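PDB 1ULZ: pyruvate carboxylase n-terminal domain from Aquifex aeolicus, which is the biotin carboxylase subunit of a pyruvate carboxylase, a multidomain protein built around an ATP-grasp domain. Local coordinates for residues 207-212 and 270-275; 219-224 and 322-327. The protein carries 1 engineered substitution. All coordinates share one frame; numbering follows the deposited sequence.

Contact 1 (207-212 and 270-275); sequences HIEYQV and AGTMEF
E209 and E274 face each other as a non-hydrogen-bonded antiparallel pair, their CA atoms 4.3 Å apart, and their side chains run side by side in the same direction. E209 CB lies close to M273 O and also touches CG2 of T272. With CG held between the backbone N and the carbonyl carbon (chi1 70°) and the chain extended beyond it, CG and CD pass the same methyl, E209 CD lying 3.7 Å from T272 CG2. At the tip the two oxygens part. OE1 forms a salt bridge with NE of R226, on the neighbouring strand 220-232. OE2 takes a bond from NE2 of H207 (2.7 Å, 174° at the hydrogen); the carboxylate oxygen lies in the imidazole plane but is met from above the carboxylate plane. E209 OE2 also comes within 3.2 Å of E274 OE1; these are two acceptors, not a bonded pair, and E274 OE1 takes a hydrogen bond from ND2 of N289. The far end of the H207 ring brings CE1 edge-on to E274 CD at 3.5 Å.

This is the interior of the large antiparallel sheet, in its ATP-grasp part, with strand 206-214 beside strand 269-277. Reciprocal backbone bonds join I208 with F275, Y210 with M273 and V212 with G271, V212 N to G271 O being short at 2.6 Å.

On the other face the contact between the segments is mainly apolar. Y210 CD1 and F275 CE1 meet obliquely at 4.1 Å, and V212 CG2 rests on M273 CG; Y210, V212 and M273 all reach V258 of helix 248-264, where Y210 OH bonds to R251 O. Near the 270 end, Q211 NE2 curls back to V212 O, which G271 N reaches from the opposite face of the carbonyl plane.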
ATOM      1  N   HIS A 207      24.531  -3.268   9.592  1.00 28.19           N
ATOM      2  CA  HIS A 207      24.602  -2.134   8.686  1.00 27.82           C
ATOM      3  C   HIS A 207      23.400  -1.272   9.056  1.00 27.97           C
ATOM      4  O   HIS A 207      22.257  -1.661   8.808  1.00 27.62           O
ATOM      5  CB  HIS A 207      24.491  -2.611   7.235  1.00 28.93           C
ATOM      6  CG  HIS A 207      24.253  -1.509   6.251  1.00 31.04           C
ATOM      7  ND1 HIS A 207      25.217  -1.080   5.365  1.00 33.53           N
ATOM      8  CD2 HIS A 207      23.159  -0.745   6.012  1.00 32.41           C
ATOM      9  CE1 HIS A 207      24.729  -0.100   4.624  1.00 33.66           C
ATOM     10  NE2 HIS A 207      23.482   0.124   4.998  1.00 32.75           N
ATOM     11  N   ILE A 208      23.655  -0.126   9.680  1.00 26.97           N
ATOM     12  CA  ILE A 208      22.588   0.788  10.081  1.00 25.15           C
ATOM     13  C   ILE A 208      22.795   2.084   9.297  1.00 27.05           C
ATOM     14  O   ILE A 208      23.897   2.636   9.289  1.00 27.07           O
ATOM     15  CB  ILE A 208      22.654   1.115  11.591  1.00 24.21           C
ATOM     16  CG1 ILE A 208      22.545  -0.165  12.430  1.00 22.05           C
ATOM     17  CG2 ILE A 208      21.551   2.104  11.949  1.00 23.96           C
ATOM     18  CD1 ILE A 208      21.183  -0.822  12.414  1.00 19.36           C
ATOM     19  N   GLU A 209      21.745   2.577   8.645  1.00 25.30           N
ATOM     20  CA  GLU A 209      21.882   3.791   7.857  1.00 24.57           C
ATOM     21  C   GLU A 209      20.774   4.803   8.096  1.00 25.30           C
ATOM     22  O   GLU A 209      19.602   4.446   8.252  1.00 25.17           O
ATOM     23  CB  GLU A 209      21.962   3.440   6.368  1.00 25.84           C
ATOM     24  CG  GLU A 209      20.670   2.917   5.760  1.00 27.05           C
ATOM     25  CD  GLU A 209      20.836   2.475   4.311  1.00 28.18           C
ATOM     26  OE1 GLU A 209      19.825   2.477   3.573  1.00 28.86           O
ATOM     27  OE2 GLU A 209      21.968   2.118   3.910  1.00 26.31           O
ATOM     28  N   TYR A 210      21.159   6.076   8.121  1.00 23.65           N
ATOM     29  CA  TYR A 210      20.213   7.156   8.339  1.00 23.56           C
ATOM     30  C   TYR A 210      19.775   7.856   7.059  1.00 22.85           C
ATOM     31  O   TYR A 210      20.591   8.138   6.169  1.00 24.36           O
ATOM     32  CB  TYR A 210      20.799   8.196   9.302  1.00 23.32           C
ATOM     33  CG  TYR A 210      20.480   7.943  10.759  1.00 23.39           C
ATOM     34  CD1 TYR A 210      21.215   7.027  11.512  1.00 21.81           C
ATOM     35  CD2 TYR A 210      19.421   8.599  11.372  1.00 22.02           C
ATOM     36  CE1 TYR A 210      20.896   6.775  12.836  1.00 22.02           C
ATOM     37  CE2 TYR A 210      19.092   8.355  12.692  1.00 23.51           C
ATOM     38  CZ  TYR A 210      19.828   7.443  13.423  1.00 23.10           C
ATOM     39  OH  TYR A 210      19.485   7.203  14.736  1.00 23.09           O
ATOM     40  N   GLN A 211      18.480   8.142   6.979  1.00 22.28           N
ATOM     41  CA  GLN A 211      17.916   8.842   5.835  1.00 21.04           C
ATOM     42  C   GLN A 211      17.971  10.343   6.121  1.00 21.17           C
ATOM     43  O   GLN A 211      17.496  10.805   7.159  1.00 20.54           O
ATOM     44  CB  GLN A 211      16.460   8.423   5.610  1.00 19.79           C
ATOM     45  CG  GLN A 211      15.771   9.157   4.468  1.00 18.93           C
ATOM     46  CD  GLN A 211      16.450   8.935   3.130  1.00 20.49           C
ATOM     47  OE1 GLN A 211      16.544   7.807   2.651  1.00 20.76           O
ATOM     48  NE2 GLN A 211      16.930  10.016   2.518  1.00 18.75           N
ATOM     49  N   VAL A 212      18.554  11.099   5.200  1.00 20.49           N
ATOM     50  CA  VAL A 212      18.657  12.545   5.360  1.00 20.78           C
ATOM     51  C   VAL A 212      17.795  13.248   4.311  1.00 20.49           C
ATOM     52  O   VAL A 212      17.614  12.734   3.211  1.00 19.65           O
ATOM     53  CB  VAL A 212      20.119  13.009   5.198  1.00 22.03           C
ATOM     54  CG1 VAL A 212      20.220  14.510   5.393  1.00 22.06           C
ATOM     55  CG2 VAL A 212      21.001  12.276   6.192  1.00 21.64           C
ATOM     56  N   ALA A 270      17.783  14.668  -0.888  1.00 21.48           N
ATOM     57  CA  ALA A 270      17.932  13.359  -0.249  1.00 21.12           C
ATOM     58  C   ALA A 270      19.348  12.794  -0.157  1.00 21.53           C
ATOM     59  O   ALA A 270      20.160  12.948  -1.069  1.00 21.37           O
ATOM     60  CB  ALA A 270      17.019  12.340  -0.937  1.00 21.69           C
ATOM     61  N   GLY A 271      19.622  12.121   0.958  1.00 20.50           N
ATOM     62  CA  GLY A 271      20.922  11.516   1.174  1.00 18.90           C
ATOM     63  C   GLY A 271      20.867  10.445   2.249  1.00 20.24           C
ATOM     64  O   GLY A 271      19.946  10.417   3.067  1.00 18.65           O
ATOM     65  N   THR A 272      21.857   9.556   2.248  1.00 21.68           N
ATOM     66  CA  THR A 272      21.924   8.482   3.231  1.00 23.05           C
ATOM     67  C   THR A 272      23.320   8.354   3.822  1.00 23.22           C
ATOM     68  O   THR A 272      24.305   8.270   3.089  1.00 25.23           O
ATOM     69  CB  THR A 272      21.545   7.126   2.604  1.00 23.68           C
ATOM     70  OG1 THR A 272      20.194   7.178   2.135  1.00 25.12           O
ATOM     71  CG2 THR A 272      21.671   6.006   3.627  1.00 23.32           C
ATOM     72  N   MET A 273      23.409   8.364   5.149  1.00 24.30           N
ATOM     73  CA  MET A 273      24.696   8.201   5.819  1.00 24.80           C
ATOM     74  C   MET A 273      24.736   6.768   6.341  1.00 24.80           C
ATOM     75  O   MET A 273      23.926   6.381   7.189  1.00 22.81           O
ATOM     76  CB  MET A 273      24.856   9.189   6.984  1.00 26.17           C
ATOM     77  CG  MET A 273      24.937  10.664   6.573  1.00 29.48           C
ATOM     78  SD  MET A 273      26.033  11.653   7.673  1.00 32.35           S
ATOM     79  CE  MET A 273      25.285  11.426   9.209  1.00 34.83           C
ATOM     80  N   GLU A 274      25.664   5.980   5.813  1.00 23.65           N
ATOM     81  CA  GLU A 274      25.798   4.586   6.212  1.00 25.61           C
ATOM     82  C   GLU A 274      26.777   4.392   7.370  1.00 24.62           C
ATOM     83  O   GLU A 274      27.864   4.967   7.379  1.00 22.72           O
ATOM     84  CB  GLU A 274      26.212   3.741   4.995  1.00 27.58           C
ATOM     85  CG  GLU A 274      25.158   3.777   3.874  1.00 32.37           C
ATOM     86  CD  GLU A 274      25.411   2.791   2.736  1.00 36.23           C
ATOM     87  OE1 GLU A 274      24.472   2.571   1.934  1.00 36.23           O
ATOM     88  OE2 GLU A 274      26.532   2.242   2.633  1.00 36.42           O
ATOM     89  N   PHE A 275      26.358   3.597   8.355  1.00 23.92           N
ATOM     90  CA  PHE A 275      27.163   3.286   9.539  1.00 24.92           C
ATOM     91  C   PHE A 275      27.221   1.771   9.733  1.00 26.52           C
ATOM     92  O   PHE A 275      26.522   1.013   9.062  1.00 25.65           O
ATOM     93  CB  PHE A 275      26.532   3.834  10.831  1.00 24.41           C
ATOM     94  CG  PHE A 275      26.364   5.329  10.879  1.00 25.27           C
ATOM     95  CD1 PHE A 275      25.312   5.947  10.227  1.00 24.77           C
ATOM     96  CD2 PHE A 275      27.237   6.109  11.621  1.00 25.33           C
ATOM     97  CE1 PHE A 275      25.133   7.320  10.318  1.00 26.67           C
ATOM     98  CE2 PHE A 275      27.063   7.479  11.715  1.00 26.33           C
ATOM     99  CZ  PHE A 275      26.010   8.086  11.063  1.00 25.40           C
TER

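Contact 2 (219-224 and 322-327); sequences NVIHLG and IKQEDV
Q324 plugs its side-chain amide into the backbone of H222, much as a neighbouring strand would: H222 N donates to Q324 OE1 at 2.9 Å, in the carbonyl plane and on a lone pair, while Q324 NE2 returns a bond to H222 O. The host is strand 220-232, in the ATP-grasp part of the large antiparallel sheet; the guest sits in a short 3-10 turn in the loop between helix 307-315 and strand 332-339. CG of Q324 is anti to its backbone N (chi1 -171°) and the chain bends at chi2, which brings the amide over the imidazole with the two planes only 14° apart.

Packing is close here. Q324 NE2 stands 3.1 Å above the H222 ring, offset toward its rim, and I221 CD1 meets I322 CG2 at 3.7 Å. V327 closes the apolar patch, with CG2 near I221 CD1 and CG1 near L223 CD2.

Toward solvent the contact thins to single polar links: N219 ND2 donates to I322 O in a nearly straight bond, and a water bridges N219 OD1 to Q324 N. The exposed side chain of K323 points away, while its backbone N is bonded to D326 OD2.

Inside, the imidazole of H222 is held at both nitrogens: H222 NE2 is bonded to OE2 of E252, and H222 ND1 accepts from G224 N at 3.0 Å.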
ATOM      1  N   ASN A 219      16.870  23.945   6.321  1.00 26.53           N
ATOM      2  CA  ASN A 219      16.164  22.961   7.130  1.00 27.02           C
ATOM      3  C   ASN A 219      16.577  21.570   6.671  1.00 26.73           C
ATOM      4  O   ASN A 219      16.325  21.175   5.531  1.00 27.47           O
ATOM      5  CB  ASN A 219      14.640  23.133   7.032  1.00 27.46           C
ATOM      6  CG  ASN A 219      13.872  22.149   7.933  1.00 30.84           C
ATOM      7  OD1 ASN A 219      14.223  21.945   9.104  1.00 31.85           O
ATOM      8  ND2 ASN A 219      12.816  21.545   7.388  1.00 28.75           N
ATOM      9  N   VAL A 220      17.247  20.845   7.559  1.00 25.78           N
ATOM     10  CA  VAL A 220      17.694  19.492   7.263  1.00 24.66           C
ATOM     11  C   VAL A 220      17.185  18.576   8.366  1.00 24.86           C
ATOM     12  O   VAL A 220      17.444  18.805   9.545  1.00 25.22           O
ATOM     13  CB  VAL A 220      19.241  19.394   7.195  1.00 24.75           C
ATOM     14  CG1 VAL A 220      19.659  17.961   6.874  1.00 23.13           C
ATOM     15  CG2 VAL A 220      19.783  20.345   6.140  1.00 22.10           C
ATOM     16  N   ILE A 221      16.438  17.550   7.981  1.00 24.16           N
ATOM     17  CA  ILE A 221      15.904  16.613   8.953  1.00 23.64           C
ATOM     18  C   ILE A 221      16.319  15.192   8.594  1.00 24.25           C
ATOM     19  O   ILE A 221      16.815  14.941   7.499  1.00 23.90           O
ATOM     20  CB  ILE A 221      14.367  16.685   8.998  1.00 23.25           C
ATOM     21  CG1 ILE A 221      13.784  16.216   7.664  1.00 23.38           C
ATOM     22  CG2 ILE A 221      13.919  18.120   9.277  1.00 22.42           C
ATOM     23  CD1 ILE A 221      12.269  16.242   7.618  1.00 20.85           C
ATOM     24  N   HIS A 222      16.138  14.266   9.527  1.00 23.10           N
ATOM     25  CA  HIS A 222      16.465  12.875   9.255  1.00 23.31           C
ATOM     26  C   HIS A 222      15.154  12.094   9.363  1.00 23.60           C
ATOM     27  O   HIS A 222      14.246  12.494  10.104  1.00 24.11           O
ATOM     28  CB  HIS A 222      17.503  12.351  10.260  1.00 22.53           C
ATOM     29  CG  HIS A 222      16.963  12.136  11.640  1.00 22.46           C
ATOM     30  ND1 HIS A 222      16.300  10.985  12.009  1.00 22.61           N
ATOM     31  CD2 HIS A 222      16.967  12.936  12.733  1.00 21.46           C
ATOM     32  CE1 HIS A 222      15.917  11.087  13.270  1.00 23.28           C
ATOM     33  NE2 HIS A 222      16.309  12.261  13.732  1.00 21.88           N
ATOM     34  N   LEU A 223      15.036  11.011   8.604  1.00 21.93           N
ATOM     35  CA  LEU A 223      13.828  10.201   8.659  1.00 21.15           C
ATOM     36  C   LEU A 223      14.158   8.849   9.280  1.00 21.13           C
ATOM     37  O   LEU A 223      13.779   7.799   8.759  1.00 22.27           O
ATOM     38  CB  LEU A 223      13.227  10.003   7.260  1.00 20.01           C
ATOM     39  CG  LEU A 223      12.826  11.245   6.449  1.00 23.07           C
ATOM     40  CD1 LEU A 223      11.807  10.835   5.394  1.00 22.41           C
ATOM     41  CD2 LEU A 223      12.233  12.315   7.344  1.00 21.11           C
ATOM     42  N   GLY A 224      14.881   8.883  10.392  1.00 19.83           N
ATOM     43  CA  GLY A 224      15.231   7.651  11.073  1.00 21.73           C
ATOM     44  C   GLY A 224      16.245   6.793  10.345  1.00 22.25           C
ATOM     45  O   GLY A 224      16.803   7.193   9.320  1.00 22.76           O
ATOM     46  N   ILE A 322       8.612  20.366   7.098  1.00 26.75           N
ATOM     47  CA  ILE A 322       8.568  19.342   8.139  1.00 26.68           C
ATOM     48  C   ILE A 322       9.668  19.613   9.157  1.00 26.77           C
ATOM     49  O   ILE A 322      10.837  19.700   8.793  1.00 26.83           O
ATOM     50  CB  ILE A 322       8.815  17.929   7.566  1.00 26.87           C
ATOM     51  CG1 ILE A 322       7.790  17.602   6.480  1.00 26.86           C
ATOM     52  CG2 ILE A 322       8.743  16.903   8.687  1.00 25.15           C
ATOM     53  CD1 ILE A 322       7.977  16.211   5.870  1.00 27.82           C
ATOM     54  N   LYS A 323       9.297  19.758  10.425  1.00 27.28           N
ATOM     55  CA  LYS A 323      10.290  19.990  11.473  1.00 29.11           C
ATOM     56  C   LYS A 323      10.688  18.619  12.015  1.00 27.75           C
ATOM     57  O   LYS A 323       9.906  17.679  11.936  1.00 26.91           O
ATOM     58  CB  LYS A 323       9.692  20.832  12.606  1.00 32.68           C
ATOM     59  CG  LYS A 323       9.200  22.219  12.206  1.00 36.53           C
ATOM     60  CD  LYS A 323       8.621  22.944  13.433  1.00 41.13           C
ATOM     61  CE  LYS A 323       7.984  24.287  13.069  1.00 43.50           C
ATOM     62  NZ  LYS A 323       6.801  24.127  12.164  1.00 46.38           N
ATOM     63  N   GLN A 324      11.888  18.502  12.574  1.00 27.13           N
ATOM     64  CA  GLN A 324      12.351  17.218  13.100  1.00 26.53           C
ATOM     65  C   GLN A 324      11.385  16.613  14.116  1.00 28.12           C
ATOM     66  O   GLN A 324      11.206  15.392  14.173  1.00 25.99           O
ATOM     67  CB  GLN A 324      13.726  17.370  13.751  1.00 25.47           C
ATOM     68  CG  GLN A 324      14.359  16.046  14.131  1.00 24.20           C
ATOM     69  CD  GLN A 324      14.572  15.146  12.925  1.00 23.51           C
ATOM     70  OE1 GLN A 324      15.360  15.460  12.035  1.00 21.42           O
ATOM     71  NE2 GLN A 324      13.862  14.029  12.888  1.00 21.83           N
ATOM     72  N   GLU A 325      10.761  17.473  14.916  1.00 28.31           N
ATOM     73  CA  GLU A 325       9.824  17.014  15.929  1.00 30.49           C
ATOM     74  C   GLU A 325       8.575  16.402  15.313  1.00 29.50           C
ATOM     75  O   GLU A 325       7.872  15.644  15.975  1.00 30.85           O
ATOM     76  CB  GLU A 325       9.431  18.172  16.840  1.00 33.16           C
ATOM     77  CG  GLU A 325       8.682  19.269  16.112  1.00 37.80           C
ATOM     78  CD  GLU A 325       8.605  20.544  16.916  1.00 41.04           C
ATOM     79  OE1 GLU A 325       7.921  20.550  17.964  1.00 44.21           O
ATOM     80  OE2 GLU A 325       9.238  21.541  16.502  1.00 41.58           O
ATOM     81  N   ASP A 326       8.291  16.729  14.054  1.00 29.16           N
ATOM     82  CA  ASP A 326       7.110  16.176  13.385  1.00 29.13           C
ATOM     83  C   ASP A 326       7.372  14.766  12.840  1.00 27.81           C
ATOM     84  O   ASP A 326       6.439  14.065  12.448  1.00 26.20           O
ATOM     85  CB  ASP A 326       6.661  17.058  12.205  1.00 30.55           C
ATOM     86  CG  ASP A 326       6.401  18.510  12.600  1.00 34.45           C
ATOM     87  OD1 ASP A 326       5.866  18.762  13.705  1.00 34.99           O
ATOM     88  OD2 ASP A 326       6.720  19.403  11.781  1.00 33.81           O
ATOM     89  N   VAL A 327       8.638  14.358  12.805  1.00 26.08           N
ATOM     90  CA  VAL A 327       8.998  13.040  12.283  1.00 24.49           C
ATOM     91  C   VAL A 327       8.706  11.933  13.284  1.00 24.68           C
ATOM     92  O   VAL A 327       9.419  11.782  14.273  1.00 24.41           O
ATOM     93  CB  VAL A 327      10.505  12.971  11.898  1.00 23.81           C
ATOM     94  CG1 VAL A 327      10.803  11.645  11.209  1.00 21.73           C
ATOM     95  CG2 VAL A 327      10.874  14.139  10.985  1.00 22.62           C
TER
HETATM   96  O   HOH W   1      13.723  20.472  11.962  1.00 33.63           O

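In the fold
Contacts 1 and 2 have centres about 14 Å apart and share one antiparallel sheet, in which strand 206-214 lies between strands 269-277 and 220-232. Contact 1 is the buried pairing on one side of strand 206-214. On its other side lies strand 220-232, which carries segment 219-224 of contact 2 and probably bonds to Q211 through L223 N and G224 O. Along the chain the segments alternate: 207-212, 219-224, 270-275, 322-327. Helix 248-264 meets side chains of both contacts. Contact 1 joins two inner strands of the sheet, while contact 2 lays the loop before strand 332-339, a later strand of the same sheet, against strand 220-232.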